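Local coordinates for molybdopterin synthase catalytic subunit (Helicobacter pylori, PDB 3RPF), which probably converts precursor Z into molybdopterin, inserting two sulfur atoms delivered by the small MoaD subunit to build the dithiolene group, at residues L5-G10 / F51-A56; Q22-A27 / G73-M78; K59-K64 / H117-W122. All coordinates share one frame; numbering follows the deposited sequence.

How the contacts relate
Contacts 1 and 2 are surface contacts, their centres about 21 Å apart, contact 2 using strand 74-82 itself and contact 1 its neighbour 5-9, whereas contact 3 is partly buried. The chemistry follows the place. Contact 1 is aliphatic packing beside an exposed carboxylate, contact 2 is a salt bridge between a helix and the sheet, and contact 3 sets a tryptophan face against a turn. Contacts 1 and 3 both use helix 55-71 and sit about 10 Å apart between centres; their strands 48-53 and 121-127 are neighbours in one antiparallel sheet. Strands 5-9 and 74-82 pair in the other sheet, joining contacts 1 and 2. Phe62 of contact 3 packs on Leu76 and Met78 of contact 2.

Contact 1 (L5-G10 / F51-A56); sequences LKIIQG and FDIYEA. With EDO (1,2-ethanediol), chain G.
Ile7 on strand 5-9 meets both Ile53, the last residue of strand 48-53, and Glu55, the first residue of helix 55-71. CG1 of Ile7 stands beside the backbone N (chi1 -66°) and the chain runs on extended, which carries CD1 to within 3.8 Å of Glu55 CG. The other branch, CG2, lies 4.1 Å from Ile53 CD1, the two isoleucines sliding past each other in opposite directions. Glu55 therefore contributes its methylene portion to the packing, and its extended chain passes at a slant across Ile7, leaving OE2 3.9 Å from Ile7 CD1. No polar bond joins the two segments, whose nearest CA atoms, those of Ile7 and Glu55, stay 8.3 Å apart.

The other flank is looser and faces solvent. A 1,2-ethanediol, probably from the crystallisation liquor, has its C1 3.6 Å from Glu55 CG. Its O1 donates to Ile53 O and accepts from Glu55 N at 3.0 Å (N-H...O 164°), while its O2 takes Ala56 N at 3.0 Å (169°). The diol thus binds two amides of the first helical turn, just after Tyr54 at the N-cap, and its O2 lies in the plane of the Tyr54 ring at its edge.

Ile53 and Glu55 also touch Leu82 of strand 74-82, to which strand 5-9 is hydrogen-bonded in parallel, and Ile53 reaches Leu58 further along helix 55-71. The contact thus joins strand 5-9, outermost in the mixed sheet of this chain, to the junction of strand 48-53 with helix 55-71, while Tyr54 stacks on Phe8 of the Molybdopterin converting factor chain.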
loop_
_atom_site.group_PDB
_atom_site.type_symbol
_atom_site.label_atom_id
_atom_site.label_comp_id
_atom_site.label_asym_id
_atom_site.label_seq_id
_atom_site.Cartn_x
_atom_site.Cartn_y
_atom_site.Cartn_z
ATOM N N LEU A 5 -14.196 -4.788 -10.691
ATOM C CA LEU A 5 -14.838 -3.937 -9.687
ATOM C C LEU A 5 -15.952 -4.716 -9.003
ATOM O O LEU A 5 -16.870 -5.193 -9.678
ATOM C CB LEU A 5 -15.450 -2.707 -10.369
ATOM C CG LEU A 5 -16.434 -1.882 -9.527
ATOM C CD1 LEU A 5 -15.757 -1.408 -8.270
ATOM C CD2 LEU A 5 -16.954 -0.689 -10.304
ATOM N N LYS A 6 -15.894 -4.837 -7.676
ATOM C CA LYS A 6 -16.973 -5.503 -6.937
ATOM C C LYS A 6 -17.744 -4.551 -6.035
ATOM O O LYS A 6 -17.179 -3.932 -5.129
ATOM C CB LYS A 6 -16.430 -6.672 -6.100
ATOM C CG LYS A 6 -15.681 -7.732 -6.888
ATOM C CD LYS A 6 -15.474 -8.969 -6.028
ATOM C CE LYS A 6 -14.473 -9.931 -6.647
ATOM N NZ LYS A 6 -13.898 -10.851 -5.617
ATOM N N ILE A 7 -19.046 -4.449 -6.269
ATOM C CA ILE A 7 -19.928 -3.670 -5.403
ATOM C C ILE A 7 -20.713 -4.625 -4.518
ATOM O O ILE A 7 -21.508 -5.434 -5.005
ATOM C CB ILE A 7 -20.877 -2.794 -6.236
ATOM C CG1 ILE A 7 -20.065 -1.739 -6.992
ATOM C CG2 ILE A 7 -21.926 -2.134 -5.352
ATOM C CD1 ILE A 7 -20.845 -1.038 -8.095
ATOM N N ILE A 8 -20.480 -4.534 -3.214
ATOM C CA ILE A 8 -21.014 -5.502 -2.273
ATOM C C ILE A 8 -22.037 -4.838 -1.366
ATOM O O ILE A 8 -21.804 -3.733 -0.856
ATOM C CB ILE A 8 -19.885 -6.085 -1.399
ATOM C CG1 ILE A 8 -18.791 -6.689 -2.273
ATOM C CG2 ILE A 8 -20.427 -7.135 -0.443
ATOM C CD1 ILE A 8 -19.259 -7.849 -3.105
ATOM N N GLN A 9 -23.167 -5.506 -1.160
ATOM C CA GLN A 9 -24.153 -5.023 -0.211
ATOM C C GLN A 9 -23.646 -5.236 1.204
ATOM O O GLN A 9 -23.382 -6.368 1.608
ATOM C CB GLN A 9 -25.479 -5.763 -0.397
ATOM C CG GLN A 9 -26.579 -5.244 0.502
ATOM C CD GLN A 9 -26.957 -3.817 0.172
ATOM O OE1 GLN A 9 -27.229 -3.490 -0.983
ATOM N NE2 GLN A 9 -26.973 -2.956 1.183
ATOM N N GLY A 10 -23.502 -4.151 1.958
ATOM C CA GLY A 10 -22.984 -4.234 3.311
ATOM C C GLY A 10 -21.468 -4.343 3.353
ATOM O O GLY A 10 -20.783 -4.017 2.386
ATOM N N PHE A 51 -23.327 3.991 2.443
ATOM C CA PHE A 51 -22.865 4.516 1.163
ATOM C C PHE A 51 -23.937 4.431 0.062
ATOM O O PHE A 51 -24.669 3.439 -0.026
ATOM C CB PHE A 51 -21.605 3.779 0.713
ATOM C CG PHE A 51 -20.434 3.907 1.673
ATOM C CD1 PHE A 51 -19.536 4.964 1.569
ATOM C CD2 PHE A 51 -20.233 2.964 2.659
ATOM C CE1 PHE A 51 -18.454 5.085 2.449
ATOM C CE2 PHE A 51 -19.141 3.071 3.548
ATOM C CZ PHE A 51 -18.261 4.132 3.436
ATOM N N ASP A 52 -24.041 5.482 -0.752
ATOM C CA ASP A 52 -24.729 5.394 -2.046
ATOM C C ASP A 52 -23.685 5.391 -3.163
ATOM O O ASP A 52 -22.660 6.077 -3.066
ATOM C CB ASP A 52 -25.665 6.576 -2.266
ATOM C CG ASP A 52 -26.871 6.564 -1.343
ATOM O OD1 ASP A 52 -27.248 5.485 -0.822
ATOM O OD2 ASP A 52 -27.446 7.657 -1.142
ATOM N N ILE A 53 -23.948 4.640 -4.232
ATOM C CA ILE A 53 -23.018 4.549 -5.354
ATOM C C ILE A 53 -23.698 4.798 -6.698
ATOM O O ILE A 53 -24.755 4.213 -6.980
ATOM C CB ILE A 53 -22.337 3.168 -5.403
ATOM C CG1 ILE A 53 -21.520 2.920 -4.129
ATOM C CG2 ILE A 53 -21.432 3.062 -6.634
ATOM C CD1 ILE A 53 -20.774 1.608 -4.136
ATOM N N TYR A 54 -23.115 5.669 -7.527
ATOM C CA TYR A 54 -23.584 5.822 -8.927
ATOM C C TYR A 54 -22.907 4.716 -9.737
ATOM O O TYR A 54 -21.779 4.881 -10.206
ATOM C CB TYR A 54 -23.184 7.198 -9.464
ATOM C CG TYR A 54 -23.725 7.595 -10.842
ATOM C CD1 TYR A 54 -23.613 8.909 -11.291
ATOM C CD2 TYR A 54 -24.327 6.672 -11.687
ATOM C CE1 TYR A 54 -24.079 9.290 -12.527
ATOM C CE2 TYR A 54 -24.800 7.047 -12.942
ATOM C CZ TYR A 54 -24.670 8.358 -13.352
ATOM O OH TYR A 54 -25.137 8.751 -14.588
ATOM N N GLU A 55 -23.569 3.574 -9.890
ATOM C CA GLU A 55 -22.835 2.377 -10.326
ATOM C C GLU A 55 -22.305 2.449 -11.748
ATOM O O GLU A 55 -21.157 2.067 -12.007
ATOM C CB GLU A 55 -23.659 1.104 -10.102
ATOM C CG GLU A 55 -24.084 0.924 -8.649
ATOM C CD GLU A 55 -24.670 -0.444 -8.375
ATOM O OE1 GLU A 55 -25.226 -0.657 -7.269
ATOM O OE2 GLU A 55 -24.558 -1.312 -9.267
ATOM N N ALA A 56 -23.129 2.937 -12.671
ATOM C CA ALA A 56 -22.715 3.032 -14.075
ATOM C C ALA A 56 -21.468 3.897 -14.228
ATOM O O ALA A 56 -20.554 3.546 -14.964
ATOM C CB ALA A 56 -23.865 3.574 -14.945
HETATM C C1 EDO G . -26.895 2.733 -10.067
HETATM O O1 EDO G . -26.530 3.981 -9.474
HETATM C C2 EDO G . -27.185 2.975 -11.541
HETATM O O2 EDO G . -26.049 3.609 -12.145
#

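Contact 2 (Q22-A27 / G73-M78); sequences QEEACA and GVVLKM
Glu24 and Lys77 reach each other through extended side chains. In Glu24, CG is swung opposite the backbone N (chi1 -174°) and the chain stays straight to the carboxylate, so the acid projects from helix 14-27 toward the sheet. In Lys77, CG sits beside the backbone N (chi1 -60°), and every later torsion is near 180°; the whole length of the lysine is spent in bringing NZ off strand 74-82 to the acid. The two chains arrive from opposite directions.

They meet as a salt bridge. Lys77 NZ donates to Glu24 OE1 at 2.8 Å, approaching the syn side of that oxygen 19° out of the carboxylate plane. A second, weak bond runs from Lys77 NZ to Glu24 OE2 at 3.1 Å. The ammonium thus straddles both oxygens unequally, and the 3.3 Å between Lys77 NZ and Glu24 CD agrees with this bidentate placing. The lysine CE accompanies it, 3.6 Å from Glu24 OE2. On the same strand, two residues before Lys77, Val75 turns its CG1 to within 3.6 Å of Glu24 OE2, so an aliphatic branch flanks the carboxylate.

Glu24 OE2 also forms a salt bridge with Lys28 NZ, just beyond the helix, and the glutamate chain touches Met97 of strand 90-98, which pairs with strand 74-82. Close by, Gln22 and Ala25 meet the second subunit, at its Thr14 and Ile39, so this end of the helix lies near the dimer interface.

With Lys77 on OE1 and, weakly, OE2, and Lys28 also on OE2, Glu24 probably remains ionised, and its charge ties helix 14-27 electrostatically to an inner strand of the mixed sheet.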
loop_
_atom_site.group_PDB
_atom_site.type_symbol
_atom_site.label_atom_id
_atom_site.label_comp_id
_atom_site.label_asym_id
_atom_site.label_seq_id
_atom_site.Cartn_x
_atom_site.Cartn_y
_atom_site.Cartn_z
ATOM N N GLN A 22 -4.601 -12.763 -3.632
ATOM C CA GLN A 22 -3.270 -13.341 -3.478
ATOM C C GLN A 22 -3.095 -14.546 -4.369
ATOM O O GLN A 22 -2.057 -14.705 -5.001
ATOM C CB GLN A 22 -3.015 -13.754 -2.029
ATOM C CG GLN A 22 -2.262 -12.730 -1.224
ATOM C CD GLN A 22 -2.240 -13.082 0.242
ATOM O OE1 GLN A 22 -3.206 -12.826 0.968
ATOM N NE2 GLN A 22 -1.147 -13.694 0.687
ATOM N N GLU A 23 -4.107 -15.406 -4.402
ATOM C CA GLU A 23 -4.077 -16.572 -5.272
ATOM C C GLU A 23 -3.859 -16.137 -6.713
ATOM O O GLU A 23 -3.101 -16.762 -7.451
ATOM C CB GLU A 23 -5.359 -17.388 -5.127
ATOM C CG GLU A 23 -5.504 -18.040 -3.755
ATOM C CD GLU A 23 -6.783 -18.843 -3.614
ATOM O OE1 GLU A 23 -7.716 -18.633 -4.424
ATOM O OE2 GLU A 23 -6.856 -19.685 -2.689
ATOM N N GLU A 24 -4.511 -15.051 -7.113
ATOM C CA GLU A 24 -4.294 -14.506 -8.445
ATOM C C GLU A 24 -2.841 -14.054 -8.590
ATOM O O GLU A 24 -2.202 -14.317 -9.604
ATOM C CB GLU A 24 -5.252 -13.344 -8.732
ATOM C CG GLU A 24 -5.174 -12.817 -10.168
ATOM C CD GLU A 24 -6.153 -11.677 -10.426
ATOM O OE1 GLU A 24 -7.160 -11.579 -9.694
ATOM O OE2 GLU A 24 -5.918 -10.878 -11.363
ATOM N N ALA A 25 -2.316 -13.396 -7.560
ATOM C CA ALA A 25 -0.952 -12.892 -7.596
ATOM C C ALA A 25 0.009 -14.043 -7.863
ATOM O O ALA A 25 0.917 -13.936 -8.691
ATOM C CB ALA A 25 -0.602 -12.195 -6.275
ATOM N N CYS A 26 -0.207 -15.154 -7.169
ATOM C CA CYS A 26 0.648 -16.322 -7.340
ATOM C C CYS A 26 0.463 -16.971 -8.722
ATOM O O CYS A 26 1.440 -17.323 -9.387
ATOM C CB CYS A 26 0.401 -17.328 -6.209
ATOM S SG CYS A 26 0.888 -16.730 -4.541
ATOM N N ALA A 27 -0.785 -17.116 -9.161
ATOM C CA ALA A 27 -1.062 -17.724 -10.457
ATOM C C ALA A 27 -0.493 -16.904 -11.605
ATOM O O ALA A 27 -0.197 -17.443 -12.668
ATOM C CB ALA A 27 -2.558 -17.933 -10.648
ATOM N N GLY A 73 1.596 -3.244 -16.777
ATOM C CA GLY A 73 1.886 -4.572 -16.251
ATOM C C GLY A 73 1.331 -4.787 -14.852
ATOM O O GLY A 73 1.723 -5.726 -14.163
ATOM N N VAL A 74 0.410 -3.926 -14.432
ATOM C CA VAL A 74 -0.160 -3.999 -13.085
ATOM C C VAL A 74 -1.650 -4.353 -13.105
ATOM O O VAL A 74 -2.420 -3.758 -13.858
ATOM C CB VAL A 74 0.019 -2.652 -12.368
ATOM C CG1 VAL A 74 -0.741 -2.621 -11.039
ATOM C CG2 VAL A 74 1.513 -2.373 -12.154
ATOM N N VAL A 75 -2.042 -5.323 -12.279
ATOM C CA VAL A 75 -3.446 -5.640 -12.061
ATOM C C VAL A 75 -4.007 -4.791 -10.936
ATOM O O VAL A 75 -3.544 -4.860 -9.789
ATOM C CB VAL A 75 -3.660 -7.100 -11.680
ATOM C CG1 VAL A 75 -5.124 -7.334 -11.294
ATOM C CG2 VAL A 75 -3.271 -8.010 -12.837
ATOM N N LEU A 76 -5.012 -3.994 -11.261
ATOM C CA LEU A 76 -5.622 -3.122 -10.269
ATOM C C LEU A 76 -7.086 -3.488 -10.150
ATOM O O LEU A 76 -7.825 -3.446 -11.140
ATOM C CB LEU A 76 -5.467 -1.669 -10.704
ATOM C CG LEU A 76 -6.072 -0.597 -9.789
ATOM C CD1 LEU A 76 -5.376 -0.573 -8.421
ATOM C CD2 LEU A 76 -5.984 0.774 -10.460
ATOM N N LYS A 77 -7.507 -3.871 -8.948
ATOM C CA LYS A 77 -8.919 -4.200 -8.709
ATOM C C LYS A 77 -9.387 -3.589 -7.417
ATOM O O LYS A 77 -8.569 -3.239 -6.550
ATOM C CB LYS A 77 -9.110 -5.716 -8.659
ATOM C CG LYS A 77 -8.685 -6.393 -9.955
ATOM C CD LYS A 77 -8.887 -7.894 -9.887
ATOM C CE LYS A 77 -8.580 -8.528 -11.241
ATOM N NZ LYS A 77 -8.871 -9.991 -11.243
HETATM N N MSE A 78 -10.705 -3.442 -7.283
HETATM C CA MSE A 78 -11.257 -2.873 -6.069
HETATM C C MSE A 78 -12.627 -3.458 -5.737
HETATM O O MSE A 78 -13.296 -4.080 -6.586
HETATM C CB MSE A 78 -11.370 -1.352 -6.207
HETATM C CG MSE A 78 -12.433 -0.920 -7.228
HETATM SE SE MSE A 78 -12.936 0.959 -7.035
HETATM C CE MSE A 78 -14.058 0.775 -5.460
#

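Contact 3 (K59-K64 / H117-W122); sequences KTWFEK and HNAPIW. With EDO (1,2-ethanediol), chain F.
The turn that leads from helix 101-118 into strand 121-127 packs against helix 55-71 through Trp61, whose indole faces Asn118 and Ala119. Ala119 CB lies over one face, offset toward the rim and 4.1 Å from Trp61 CZ3; the Asn118 carbonyl oxygen lies over that same face. At the pyrrole end, Trp61 NE1 is 3.9 Å from Asn118 CB. The Asn118 side chain crosses that of Trp61 at about a right angle, yet its amide plane is tilted only 32° from the indole. Trp61 CG opposes the backbone N (chi1 179°), which carries the ring outward from its helix to the turn. Here, within the alpha/beta hammerhead fold of MoaE, Pro120 is the centre of an inverse gamma turn, with a weak bond from Ile121 N to Ala119 O at 2.8 Å. Asp114, one turn earlier, ties the pieces together: its OD2 takes a weak bond from Trp61 NE1, and its O accepts a hydrogen bond from Asn118 ND2. A 1,2-ethanediol, probably from the crystallisation liquor, donates from O2 to Asn118 O at 2.8 Å and brings C1 obliquely to 3.3 Å from Trp61 CD1. Beyond the turn, the Ile121 backbone hydrogen-bonds to the Molybdopterin converting factor chain.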
loop_
_atom_site.group_PDB
_atom_site.type_symbol
_atom_site.label_atom_id
_atom_site.label_comp_id
_atom_site.label_asym_id
_atom_site.label_seq_id
_atom_site.Cartn_x
_atom_site.Cartn_y
_atom_site.Cartn_z
ATOM N N LYS A 59 -18.331 2.301 -12.615
ATOM C CA LYS A 59 -17.784 1.248 -13.471
ATOM C C LYS A 59 -16.869 1.805 -14.551
ATOM O O LYS A 59 -15.759 1.301 -14.771
ATOM C CB LYS A 59 -18.913 0.437 -14.120
ATOM N N THR A 60 -17.329 2.839 -15.240
ATOM C CA THR A 60 -16.554 3.399 -16.349
ATOM C C THR A 60 -15.322 4.126 -15.831
ATOM O O THR A 60 -14.205 3.907 -16.328
ATOM C CB THR A 60 -17.411 4.340 -17.219
ATOM O OG1 THR A 60 -17.878 5.440 -16.431
ATOM C CG2 THR A 60 -18.607 3.584 -17.795
ATOM N N TRP A 61 -15.512 4.984 -14.834
ATOM C CA TRP A 61 -14.376 5.629 -14.170
ATOM C C TRP A 61 -13.298 4.612 -13.783
ATOM O O TRP A 61 -12.104 4.801 -14.062
ATOM C CB TRP A 61 -14.844 6.397 -12.911
ATOM C CG TRP A 61 -13.701 7.056 -12.165
ATOM C CD1 TRP A 61 -13.103 8.254 -12.462
ATOM C CD2 TRP A 61 -13.008 6.541 -11.013
ATOM N NE1 TRP A 61 -12.094 8.519 -11.556
ATOM C CE2 TRP A 61 -12.013 7.480 -10.662
ATOM C CE3 TRP A 61 -13.134 5.378 -10.249
ATOM C CZ2 TRP A 61 -11.141 7.285 -9.586
ATOM C CZ3 TRP A 61 -12.265 5.184 -9.169
ATOM C CH2 TRP A 61 -11.288 6.135 -8.850
ATOM N N PHE A 62 -13.704 3.531 -13.124
ATOM C CA PHE A 62 -12.708 2.587 -12.660
ATOM C C PHE A 62 -12.089 1.846 -13.838
ATOM O O PHE A 62 -10.905 1.521 -13.814
ATOM C CB PHE A 62 -13.258 1.598 -11.636
ATOM C CG PHE A 62 -12.205 0.634 -11.136
ATOM C CD1 PHE A 62 -11.252 1.055 -10.226
ATOM C CD2 PHE A 62 -12.124 -0.662 -11.631
ATOM C CE1 PHE A 62 -10.249 0.192 -9.781
ATOM C CE2 PHE A 62 -11.122 -1.534 -11.186
ATOM C CZ PHE A 62 -10.188 -1.102 -10.263
ATOM N N GLU A 63 -12.872 1.585 -14.880
ATOM C CA GLU A 63 -12.340 0.793 -15.996
ATOM C C GLU A 63 -11.167 1.512 -16.650
ATOM O O GLU A 63 -10.226 0.870 -17.142
ATOM C CB GLU A 63 -13.432 0.447 -17.014
ATOM C CG GLU A 63 -13.317 -0.973 -17.583
ATOM C CD GLU A 63 -13.622 -2.049 -16.547
ATOM O OE1 GLU A 63 -14.196 -1.708 -15.489
ATOM O OE2 GLU A 63 -13.293 -3.234 -16.788
ATOM N N LYS A 64 -11.200 2.844 -16.648
ATOM C CA LYS A 64 -10.064 3.613 -17.167
ATOM C C LYS A 64 -8.814 3.403 -16.312
ATOM O O LYS A 64 -7.714 3.299 -16.840
ATOM C CB LYS A 64 -10.393 5.100 -17.262
ATOM N N HIS A 117 -11.122 11.575 -4.376
ATOM C CA HIS A 117 -11.616 12.864 -4.867
ATOM C C HIS A 117 -12.609 12.758 -6.026
ATOM O O HIS A 117 -13.269 13.744 -6.368
ATOM C CB HIS A 117 -10.451 13.766 -5.303
ATOM C CG HIS A 117 -9.558 14.204 -4.180
ATOM N ND1 HIS A 117 -8.289 14.700 -4.394
ATOM C CD2 HIS A 117 -9.748 14.226 -2.839
ATOM C CE1 HIS A 117 -7.736 15.005 -3.234
ATOM N NE2 HIS A 117 -8.600 14.728 -2.274
ATOM N N ASN A 118 -12.736 11.579 -6.628
ATOM C CA ASN A 118 -13.455 11.493 -7.897
ATOM C C ASN A 118 -14.433 10.336 -8.056
ATOM O O ASN A 118 -15.272 10.353 -8.954
ATOM C CB ASN A 118 -12.469 11.478 -9.062
ATOM C CG ASN A 118 -11.744 12.791 -9.219
ATOM O OD1 ASN A 118 -12.327 13.783 -9.658
ATOM N ND2 ASN A 118 -10.461 12.810 -8.862
ATOM N N ALA A 119 -14.332 9.323 -7.212
ATOM C CA ALA A 119 -15.239 8.197 -7.365
ATOM C C ALA A 119 -16.605 8.701 -6.961
ATOM O O ALA A 119 -16.745 9.372 -5.940
ATOM C CB ALA A 119 -14.818 7.019 -6.508
ATOM N N PRO A 120 -17.613 8.414 -7.793
ATOM C CA PRO A 120 -18.983 8.873 -7.529
ATOM C C PRO A 120 -19.601 8.020 -6.436
ATOM O O PRO A 120 -20.347 7.085 -6.724
ATOM C CB PRO A 120 -19.684 8.651 -8.866
ATOM C CG PRO A 120 -18.943 7.471 -9.489
ATOM C CD PRO A 120 -17.504 7.627 -9.037
ATOM N N ILE A 121 -19.237 8.319 -5.189
ATOM C CA ILE A 121 -19.742 7.600 -4.024
ATOM C C ILE A 121 -20.060 8.609 -2.925
ATOM O O ILE A 121 -19.293 9.554 -2.720
ATOM C CB ILE A 121 -18.711 6.594 -3.492
ATOM C CG1 ILE A 121 -18.401 5.523 -4.551
ATOM C CG2 ILE A 121 -19.210 5.965 -2.203
ATOM C CD1 ILE A 121 -17.300 4.519 -4.120
ATOM N N TRP A 122 -21.189 8.421 -2.233
ATOM C CA TRP A 122 -21.629 9.369 -1.201
ATOM C C TRP A 122 -21.691 8.708 0.167
ATOM O O TRP A 122 -22.210 7.603 0.316
ATOM C CB TRP A 122 -22.980 10.005 -1.565
ATOM C CG TRP A 122 -22.870 10.797 -2.824
ATOM C CD1 TRP A 122 -22.515 12.104 -2.942
ATOM C CD2 TRP A 122 -23.046 10.304 -4.154
ATOM N NE1 TRP A 122 -22.458 12.459 -4.271
ATOM C CE2 TRP A 122 -22.781 11.367 -5.033
ATOM C CE3 TRP A 122 -23.391 9.060 -4.685
ATOM C CZ2 TRP A 122 -22.872 11.229 -6.420
ATOM C CZ3 TRP A 122 -23.480 8.927 -6.059
ATOM C CH2 TRP A 122 -23.229 10.006 -6.907
HETATM C C1 EDO F . -15.787 10.222 -12.824
HETATM O O1 EDO F . -15.279 11.076 -13.861
HETATM C C2 EDO F . -16.377 11.057 -11.685
HETATM O O2 EDO F . -15.429 12.039 -11.241
#